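PDB 3ISM: CG8862 from Drosophila melanogaster, which probably cleaves DNA and RNA as a magnesium-dependent mitochondrial endonuclease, and is held here in a complex with its inhibitor. Local coordinates for residues S37-S42 against D116-L121; N47-W52 against N182-P187; R99-A104 against S122-Q127. All blocks are in the same frame, centred on the assembly; numbering follows the deposited sequence. Where two conformers were deposited one is given.

In the fold
All three contacts are largely buried, and the centre of contact 3 lies about 8 Å from the centre of the chain, nearer than those of the other two. Contact 1 lies on strand 40-44 and contact 2 on strand 49-57, neighbours in the large sheet, with Ser42 and Trp52 bonded across them. Contact 3 builds the two-stranded sheet that carries His101, and it touches both others: Thr118 reaches Asn123, and Pro50 packs on Met102. Their chemistry differs. Contact 1 is polar and centres on one carboxylate. Contact 2 joins two hairpin ends near the second subunit, with partly exposed residues at its margin. Contact 3 combines strand pairing, a two-bond asparagine amide and a methionine over a histidine ring.

Contact 1 (S37-S42 against D116-L121); sequences SDYVLS and DETFYL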
loop_
_atom_site.group_PDB
_atom_site.type_symbol
_atom_site.label_atom_id
_atom_site.label_comp_id
_atom_site.label_asym_id
_atom_site.label_seq_id
_atom_site.Cartn_x
_atom_site.Cartn_y
_atom_site.Cartn_z
ATOM N N SER B 37 11.336 -23.335 7.412
ATOM C CA SER B 37 12.257 -24.015 8.299
ATOM C C SER B 37 13.303 -23.121 8.957
ATOM O O SER B 37 13.778 -23.444 10.044
ATOM C CB SER B 37 12.959 -25.144 7.557
ATOM O OG SER B 37 12.023 -25.993 6.914
ATOM N N ASP B 38 13.680 -22.021 8.309
ATOM C CA ASP B 38 14.768 -21.182 8.833
ATOM C C ASP B 38 14.572 -19.689 8.579
ATOM O O ASP B 38 15.493 -18.899 8.775
ATOM C CB ASP B 38 16.135 -21.649 8.306
ATOM C CG ASP B 38 17.304 -21.196 9.193
ATOM O OD1 ASP B 38 17.185 -21.271 10.437
ATOM O OD2 ASP B 38 18.358 -20.783 8.647
ATOM N N TYR B 39 13.374 -19.301 8.152
ATOM C CA TYR B 39 12.994 -17.884 8.121
ATOM C C TYR B 39 11.493 -17.712 8.307
ATOM O O TYR B 39 10.739 -18.686 8.235
ATOM C CB TYR B 39 13.501 -17.163 6.860
ATOM C CG TYR B 39 12.841 -17.523 5.535
ATOM C CD1 TYR B 39 11.949 -16.648 4.929
ATOM C CD2 TYR B 39 13.157 -18.701 4.864
ATOM C CE1 TYR B 39 11.370 -16.946 3.708
ATOM C CE2 TYR B 39 12.584 -19.003 3.636
ATOM C CZ TYR B 39 11.696 -18.125 3.066
ATOM O OH TYR B 39 11.107 -18.410 1.845
ATOM N N VAL B 40 11.081 -16.482 8.586
ATOM C CA VAL B 40 9.668 -16.152 8.768
ATOM C C VAL B 40 9.274 -15.106 7.722
ATOM O O VAL B 40 10.062 -14.219 7.403
ATOM C CB VAL B 40 9.367 -15.666 10.218
ATOM C CG1 VAL B 40 7.889 -15.347 10.399
ATOM C CG2 VAL B 40 9.788 -16.726 11.239
ATOM N N LEU B 41 8.069 -15.231 7.178
ATOM C CA LEU B 41 7.624 -14.374 6.086
ATOM C C LEU B 41 6.228 -13.816 6.332
ATOM O O LEU B 41 5.314 -14.570 6.633
ATOM C CB LEU B 41 7.641 -15.170 4.779
ATOM C CG LEU B 41 7.182 -14.474 3.488
ATOM C CD1 LEU B 41 8.234 -14.711 2.417
ATOM C CD2 LEU B 41 5.857 -15.002 3.017
ATOM N N SER B 42 6.068 -12.501 6.184
ATOM C CA SER B 42 4.752 -11.885 6.139
ATOM C C SER B 42 4.500 -11.515 4.683
ATOM O O SER B 42 5.305 -10.809 4.081
ATOM C CB SER B 42 4.701 -10.659 7.038
ATOM O OG SER B 42 3.564 -9.837 6.793
ATOM N N ASP B 116 16.424 -24.310 -0.312
ATOM C CA ASP B 116 15.327 -24.544 -1.268
ATOM C C ASP B 116 14.140 -23.635 -1.000
ATOM O O ASP B 116 13.559 -23.050 -1.922
ATOM C CB ASP B 116 14.840 -25.999 -1.203
ATOM C CG ASP B 116 15.748 -26.963 -1.941
ATOM O OD1 ASP B 116 16.474 -26.520 -2.850
ATOM O OD2 ASP B 116 15.726 -28.173 -1.621
ATOM N N GLU B 117 13.771 -23.531 0.273
ATOM C CA GLU B 117 12.616 -22.737 0.671
ATOM C C GLU B 117 12.749 -21.222 0.410
ATOM O O GLU B 117 11.741 -20.510 0.377
ATOM C CB GLU B 117 12.268 -23.004 2.143
ATOM C CG GLU B 117 11.668 -24.392 2.446
ATOM C CD GLU B 117 11.768 -24.747 3.934
ATOM O OE1 GLU B 117 12.074 -23.843 4.742
ATOM O OE2 GLU B 117 11.567 -25.927 4.303
ATOM N N THR B 118 13.967 -20.712 0.228
ATOM C CA THR B 118 14.123 -19.293 -0.128
ATOM C C THR B 118 13.778 -19.042 -1.598
ATOM O O THR B 118 13.645 -17.895 -2.023
ATOM C CB THR B 118 15.550 -18.756 0.157
ATOM O OG1 THR B 118 16.495 -19.377 -0.732
ATOM C CG2 THR B 118 15.955 -19.045 1.602
ATOM N N PHE B 119 13.611 -20.104 -2.378
ATOM C CA PHE B 119 13.280 -19.938 -3.797
ATOM C C PHE B 119 11.779 -19.898 -4.146
ATOM O O PHE B 119 11.414 -19.808 -5.324
ATOM C CB PHE B 119 14.041 -20.951 -4.656
ATOM C CG PHE B 119 15.497 -20.601 -4.846
ATOM C CD1 PHE B 119 15.934 -20.023 -6.034
ATOM C CD2 PHE B 119 16.428 -20.837 -3.833
ATOM C CE1 PHE B 119 17.278 -19.694 -6.215
ATOM C CE2 PHE B 119 17.784 -20.514 -4.008
ATOM C CZ PHE B 119 18.208 -19.942 -5.202
ATOM N N TYR B 120 10.911 -19.934 -3.132
ATOM C CA TYR B 120 9.492 -19.699 -3.378
ATOM C C TYR B 120 9.324 -18.270 -3.845
ATOM O O TYR B 120 9.916 -17.352 -3.259
ATOM C CB TYR B 120 8.643 -19.933 -2.131
ATOM C CG TYR B 120 8.434 -21.383 -1.801
ATOM C CD1 TYR B 120 7.689 -22.204 -2.637
ATOM C CD2 TYR B 120 8.987 -21.938 -0.645
ATOM C CE1 TYR B 120 7.499 -23.555 -2.336
ATOM C CE2 TYR B 120 8.796 -23.277 -0.328
ATOM C CZ TYR B 120 8.047 -24.078 -1.177
ATOM O OH TYR B 120 7.859 -25.412 -0.874
ATOM N N LEU B 121 8.520 -18.080 -4.890
ATOM C CA LEU B 121 8.239 -16.745 -5.403
ATOM C C LEU B 121 7.579 -15.805 -4.387
ATOM O O LEU B 121 7.578 -14.594 -4.587
ATOM C CB LEU B 121 7.389 -16.817 -6.674
ATOM C CG LEU B 121 8.153 -17.428 -7.850
ATOM C CD1 LEU B 121 7.193 -17.794 -8.968
ATOM C CD2 LEU B 121 9.245 -16.464 -8.338
HETATM O O HOH W 1 14.034 -22.090 5.217
#
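The loop leading into strand 40-44 runs past the turn after helix 112-116 with the backbones well apart, the nearest CA atoms being those of Ser37 and Glu117 at 7.7 Å. Side chains bridge the gap. The carboxylate of Glu117 meets Ser37 with both oxygens. OE1 takes the backbone N of Ser37 at 2.8 Å, and OE2 takes Ser37 OG at 2.7 Å. Each oxygen uses its syn lone pair, so the two donors fill the mouth of the carboxylate. Ser37 OG lies beside its own backbone N (chi1 -52°), which lets both donors point the same way. A water gives the carboxylate a third bond, to Glu117 OE1 at 2.7 Å, and accepts a weak one from Asp38 N. Three donors around a buried carboxylate would probably favour its charged form. Tyr39 works at the other end of Glu117. Its CG sits in the crowded position between N and the carbonyl carbon (chi1 70°), and the ring reaches across to the turn. Tyr39 OH bonds Glu117 O at 2.6 Å, coming from above the carbonyl plane. Thr118 CG2 approaches Tyr39 CE2 obliquely at 3.9 Å, while Thr118 OG1 bonds Cys115 O. Beyond Thr118 lies His101, the predicted proton acceptor. The contact thus ties the connection between the first two strands of the large sheet to the segment before the second strand of the ββα-metal nuclease core.

Contact 2 (N47-W52 against N182-P187); sequences NRVPHW and NTVAVP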
loop_
_atom_site.group_PDB
_atom_site.type_symbol
_atom_site.label_atom_id
_atom_site.label_comp_id
_atom_site.label_asym_id
_atom_site.label_seq_id
_atom_site.Cartn_x
_atom_site.Cartn_y
_atom_site.Cartn_z
ATOM N N ASN B 47 0.250 -6.769 -3.073
ATOM C CA ASN B 47 1.411 -6.398 -3.871
ATOM C C ASN B 47 2.129 -7.591 -4.472
ATOM O O ASN B 47 2.966 -7.442 -5.361
ATOM C CB ASN B 47 2.348 -5.518 -3.043
ATOM C CG ASN B 47 1.832 -4.069 -2.940
ATOM O OD1 ASN B 47 1.292 -3.536 -3.908
ATOM N ND2 ASN B 47 2.029 -3.430 -1.786
ATOM N N ARG B 48 1.753 -8.778 -4.009
ATOM C CA ARG B 48 2.306 -10.053 -4.495
ATOM C C ARG B 48 3.813 -10.204 -4.195
ATOM O O ARG B 48 4.541 -10.833 -4.976
ATOM C CB ARG B 48 1.981 -10.290 -5.983
ATOM C CG ARG B 48 0.540 -10.757 -6.297
ATOM C CD ARG B 48 -0.469 -9.663 -6.093
ATOM N NE ARG B 48 -1.512 -9.584 -7.119
ATOM C CZ ARG B 48 -2.790 -9.301 -6.863
ATOM N NH1 ARG B 48 -3.197 -9.115 -5.614
ATOM N NH2 ARG B 48 -3.675 -9.221 -7.855
ATOM N N VAL B 49 4.247 -9.622 -3.063
ATOM C CA VAL B 49 5.628 -9.694 -2.543
ATOM C C VAL B 49 5.540 -9.734 -1.004
ATOM O O VAL B 49 4.464 -9.554 -0.456
ATOM C CB VAL B 49 6.489 -8.453 -2.972
ATOM C CG1 VAL B 49 6.539 -8.316 -4.484
ATOM C CG2 VAL B 49 5.964 -7.163 -2.359
ATOM N N PRO B 50 6.665 -10.005 -0.298
ATOM C CA PRO B 50 6.544 -9.910 1.161
ATOM C C PRO B 50 6.240 -8.492 1.682
ATOM O O PRO B 50 6.601 -7.516 1.045
ATOM C CB PRO B 50 7.942 -10.331 1.656
ATOM C CG PRO B 50 8.534 -11.116 0.545
ATOM C CD PRO B 50 8.007 -10.467 -0.711
ATOM N N HIS B 51 5.568 -8.392 2.823
ATOM C CA HIS B 51 5.697 -7.183 3.643
ATOM C C HIS B 51 7.111 -7.179 4.241
ATOM O O HIS B 51 7.767 -6.163 4.248
ATOM C CB HIS B 51 4.711 -7.173 4.803
ATOM C CG HIS B 51 3.280 -6.961 4.404
ATOM N ND1 HIS B 51 2.820 -5.774 3.876
ATOM C CD2 HIS B 51 2.193 -7.768 4.522
ATOM C CE1 HIS B 51 1.513 -5.859 3.672
ATOM N NE2 HIS B 51 1.110 -7.065 4.048
ATOM N N TRP B 52 7.535 -8.320 4.783
ATOM C CA TRP B 52 8.837 -8.457 5.443
ATOM C C TRP B 52 9.224 -9.928 5.544
ATOM O O TRP B 52 8.363 -10.828 5.442
ATOM C CB TRP B 52 8.855 -7.812 6.853
ATOM C CG TRP B 52 7.758 -8.259 7.808
ATOM C CD1 TRP B 52 6.578 -7.621 8.046
ATOM C CD2 TRP B 52 7.765 -9.409 8.673
ATOM N NE1 TRP B 52 5.832 -8.309 8.979
ATOM C CE2 TRP B 52 6.540 -9.410 9.382
ATOM C CE3 TRP B 52 8.670 -10.444 8.903
ATOM C CZ2 TRP B 52 6.203 -10.410 10.302
ATOM C CZ3 TRP B 52 8.330 -11.447 9.831
ATOM C CH2 TRP B 52 7.106 -11.421 10.499
ATOM N N ASN B 182 -0.338 -10.778 -12.975
ATOM C CA ASN B 182 -0.612 -10.764 -11.538
ATOM C C ASN B 182 -0.255 -9.456 -10.855
ATOM O O ASN B 182 -0.345 -9.354 -9.651
ATOM C CB ASN B 182 0.020 -11.968 -10.841
ATOM C CG ASN B 182 -0.561 -13.295 -11.345
ATOM O OD1 ASN B 182 -1.774 -13.462 -11.376
ATOM N ND2 ASN B 182 0.301 -14.219 -11.758
ATOM N N THR B 183 0.111 -8.448 -11.645
ATOM C CA THR B 183 0.441 -7.119 -11.137
ATOM C C THR B 183 1.338 -7.161 -9.903
ATOM O O THR B 183 0.977 -6.686 -8.834
ATOM C CB THR B 183 -0.822 -6.256 -10.886
ATOM O OG1 THR B 183 -1.568 -6.808 -9.805
ATOM C CG2 THR B 183 -1.729 -6.219 -12.142
ATOM N N VAL B 184 2.520 -7.745 -10.065
ATOM C CA VAL B 184 3.495 -7.807 -8.977
ATOM C C VAL B 184 4.136 -6.416 -8.812
ATOM O O VAL B 184 4.652 -5.853 -9.776
ATOM C CB VAL B 184 4.544 -8.918 -9.229
ATOM C CG1 VAL B 184 5.577 -9.009 -8.061
ATOM C CG2 VAL B 184 3.845 -10.246 -9.399
ATOM N N ALA B 185 4.062 -5.859 -7.600
ATOM C CA ALA B 185 4.583 -4.522 -7.343
ATOM C C ALA B 185 6.110 -4.458 -7.416
ATOM O O ALA B 185 6.800 -5.365 -6.943
ATOM C CB ALA B 185 4.119 -4.035 -5.996
ATOM N N VAL B 186 6.623 -3.384 -8.011
ATOM C CA VAL B 186 8.054 -3.107 -8.027
ATOM C C VAL B 186 8.345 -2.038 -6.972
ATOM O O VAL B 186 8.058 -0.847 -7.167
ATOM C CB VAL B 186 8.564 -2.652 -9.411
ATOM C CG1 VAL B 186 10.083 -2.415 -9.355
ATOM C CG2 VAL B 186 8.207 -3.694 -10.526
ATOM N N PRO B 187 8.893 -2.465 -5.833
ATOM C CA PRO B 187 9.184 -1.529 -4.742
ATOM C C PRO B 187 10.183 -0.438 -5.139
ATOM O O PRO B 187 11.047 -0.660 -5.996
ATOM C CB PRO B 187 9.748 -2.446 -3.647
ATOM C CG PRO B 187 9.147 -3.832 -3.973
ATOM C CD PRO B 187 9.228 -3.859 -5.472
HETATM O O HOH W 2 -3.613 -8.964 -11.165
#
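Two beta-hairpin ends meet here, each with a G1 beta bulge: Arg48 and Val49 face Asp44 in one, Thr183 and Val184 face Ile179 in the other. The hairpin of strands 40-44 and 49-57 thereby leans on that of strands 172-179 and 184-185. One main-chain bond joins them, Ala185 N to Asn47 O at 3.0 Å, almost straight (175°) and in the carbonyl plane. Beside it the methyl of Ala185 packs on the side chain of Asn47, whose ND2 bonds Asp44. Arg48 has a positive phi (64°), as the first residue of such a bulge does. Its chain bends at chi2 and chi3, so that the edge of the guanidinium meets the other hairpin. Arg48 NE gives its N-H to Asn182 O at 2.8 Å, within both the carbonyl and the guanidinium planes. Arg48 NH1 bonds Arg45 O, and NH2 bonds Arg233 O of the second subunit, so three carbonyls hold the group. An alanine here would lose all three bonds and would probably loosen both the hairpin junction and this point of the subunit interface. Thr183 lies alongside the arginine, pointing the same way, and a water lies between Thr183 OG1 and Arg48 NH2, its bond with NH2 being weak. On the apolar side the two valines cross obliquely, with Val49 CG1 3.8 Å from Val184 CG1.

Contact 3 (R99-A104 against S122-Q127); sequences RGHMAA and SNMAPQ
Main-chain bonds set the register. Gly100 and Ala125 form an antiparallel hydrogen-bonded pair. Gly100 N reaches Ala125 O at 2.9 Å from above the carbonyl plane, and Ala125 N returns a bond to a lone pair of Gly100 O. Arg99 with Pro126 and His101 with Met124 are the non-hydrogen-bonded pairs on either side. Past the strand, Met102 N bonds Asn123 O at 2.9 Å, nearly along the C=O axis (177°).

Asn123 supplies the side-chain bonds. Its CG is anti to the backbone N (chi1 -179°), which places the amide beside the backbone of Ala103. Asn123 OD1 accepts from Ala103 N at 3.0 Å, and ND2 gives to Ala103 O at 2.9 Å, both on in-plane lone pairs. ND2 also bonds Thr118 O, so this buried amide is fixed on both ends.

The two strands are the antiparallel strand pair of the ββα-metal (His-Me) finger, joined by a long connection, and Arg99, Gly100 and His101 belong to the DRGH signature of this nuclease family. His101 is the predicted proton acceptor. Helix 136-146 packs nearby with Glu141, a residue seen to bind magnesium in this protein though not bound to the ion in this chain.

The sulfur and CH contacts fall on the His101 side of the sheet. Met124 bends at chi2 and lays CE over the centre of the His101 ring, 3.6 Å from the centroid, a CH-pi contact. Its SD also lies over that face. Phe119 meets the same ring edge-to-face. Together they probably limit how the imidazole can turn. On this face too, Arg99 bonds Asn89, and makes a salt bridge with Asp330 and a cation-pi contact with Phe286 of the inhibitor chain.

Apolar packing covers the other face. Met102 CE touches Ala125 CB at 4.0 Å, and the chain of Gln127 crosses Gly100, with CG 4.0 Å from Gly100 CA.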
loop_
_atom_site.group_PDB
_atom_site.type_symbol
_atom_site.label_atom_id
_atom_site.label_comp_id
_atom_site.label_asym_id
_atom_site.label_seq_id
_atom_site.Cartn_x
_atom_site.Cartn_y
_atom_site.Cartn_z
ATOM N N ARG B 99 14.054 -11.765 -10.090
ATOM C CA ARG B 99 13.361 -12.306 -8.920
ATOM C C ARG B 99 14.321 -12.185 -7.742
ATOM O O ARG B 99 15.275 -12.987 -7.600
ATOM C CB ARG B 99 12.976 -13.774 -9.139
ATOM C CG ARG B 99 12.015 -13.987 -10.293
ATOM C CD ARG B 99 12.045 -15.403 -10.814
ATOM N NE ARG B 99 13.234 -15.650 -11.619
ATOM C CZ ARG B 99 13.383 -16.662 -12.473
ATOM N NH1 ARG B 99 12.404 -17.542 -12.662
ATOM N NH2 ARG B 99 14.517 -16.788 -13.149
ATOM N N GLY B 100 14.098 -11.175 -6.909
ATOM C CA GLY B 100 15.074 -10.845 -5.853
ATOM C C GLY B 100 14.686 -11.400 -4.497
ATOM O O GLY B 100 13.618 -11.042 -3.952
ATOM N N HIS B 101 15.538 -12.283 -3.957
ATOM C CA HIS B 101 15.317 -12.861 -2.633
ATOM C C HIS B 101 15.204 -11.753 -1.583
ATOM O O HIS B 101 16.065 -10.858 -1.528
ATOM C CB HIS B 101 16.507 -13.712 -2.204
ATOM C CG HIS B 101 16.618 -15.035 -2.886
ATOM N ND1 HIS B 101 17.191 -15.190 -4.134
ATOM C CD2 HIS B 101 16.306 -16.281 -2.456
ATOM C CE1 HIS B 101 17.186 -16.472 -4.457
ATOM N NE2 HIS B 101 16.659 -17.155 -3.454
ATOM N N MET B 102 14.178 -11.833 -0.738
ATOM C CA MET B 102 14.191 -11.077 0.513
ATOM C C MET B 102 15.053 -11.797 1.568
ATOM O O MET B 102 16.012 -11.228 2.072
ATOM C CB MET B 102 12.764 -10.776 1.011
ATOM C CG MET B 102 11.918 -9.914 0.064
ATOM S SD MET B 102 12.529 -8.225 -0.232
ATOM C CE MET B 102 13.534 -8.484 -1.723
ATOM N N ALA B 103 14.712 -13.039 1.901
ATOM C CA ALA B 103 15.587 -13.895 2.686
ATOM C C ALA B 103 16.543 -14.565 1.699
ATOM O O ALA B 103 16.117 -15.425 0.911
ATOM C CB ALA B 103 14.779 -14.964 3.435
ATOM N N ALA B 104 17.813 -14.154 1.727
ATOM C CA ALA B 104 18.822 -14.630 0.767
ATOM C C ALA B 104 19.152 -16.108 0.948
ATOM O O ALA B 104 19.186 -16.625 2.069
ATOM C CB ALA B 104 20.103 -13.790 0.863
ATOM N N SER B 122 7.017 -16.355 -3.311
ATOM C CA SER B 122 6.502 -15.512 -2.237
ATOM C C SER B 122 7.606 -14.829 -1.434
ATOM O O SER B 122 7.328 -13.889 -0.695
ATOM C CB SER B 122 5.579 -16.295 -1.312
ATOM O OG SER B 122 6.225 -17.432 -0.806
ATOM N N ASN B 123 8.847 -15.305 -1.588
ATOM C CA ASN B 123 10.013 -14.693 -0.944
ATOM C C ASN B 123 10.680 -13.677 -1.884
ATOM O O ASN B 123 11.704 -13.092 -1.549
ATOM C CB ASN B 123 11.003 -15.773 -0.454
ATOM C CG ASN B 123 12.249 -15.183 0.271
ATOM O OD1 ASN B 123 12.137 -14.323 1.152
ATOM N ND2 ASN B 123 13.437 -15.666 -0.110
ATOM N N MET B 124 10.071 -13.453 -3.052
ATOM C CA MET B 124 10.676 -12.613 -4.090
ATOM C C MET B 124 10.003 -11.270 -4.247
ATOM O O MET B 124 8.794 -11.138 -4.039
ATOM C CB MET B 124 10.649 -13.318 -5.456
ATOM C CG MET B 124 11.304 -14.676 -5.468
ATOM S SD MET B 124 13.065 -14.545 -5.172
ATOM C CE MET B 124 13.351 -16.133 -4.434
ATOM N N ALA B 125 10.798 -10.275 -4.635
ATOM C CA ALA B 125 10.282 -9.000 -5.132
ATOM C C ALA B 125 11.108 -8.564 -6.332
ATOM O O ALA B 125 12.299 -8.902 -6.425
ATOM C CB ALA B 125 10.284 -7.908 -4.046
ATOM N N PRO B 126 10.469 -7.854 -7.279
ATOM C CA PRO B 126 11.197 -7.363 -8.444
ATOM C C PRO B 126 12.304 -6.416 -8.028
ATOM O O PRO B 126 12.058 -5.406 -7.368
ATOM C CB PRO B 126 10.115 -6.638 -9.270
ATOM C CG PRO B 126 8.849 -7.303 -8.856
ATOM C CD PRO B 126 9.034 -7.556 -7.370
ATOM N N GLN B 127 13.522 -6.780 -8.398
ATOM C CA GLN B 127 14.684 -5.946 -8.153
ATOM C C GLN B 127 15.442 -5.751 -9.452
ATOM O O GLN B 127 15.540 -6.685 -10.259
ATOM C CB GLN B 127 15.602 -6.603 -7.126
ATOM C CG GLN B 127 14.946 -6.806 -5.763
ATOM C CD GLN B 127 15.925 -7.297 -4.724
ATOM O OE1 GLN B 127 16.732 -8.178 -4.990
ATOM N NE2 GLN B 127 15.866 -6.713 -3.530
#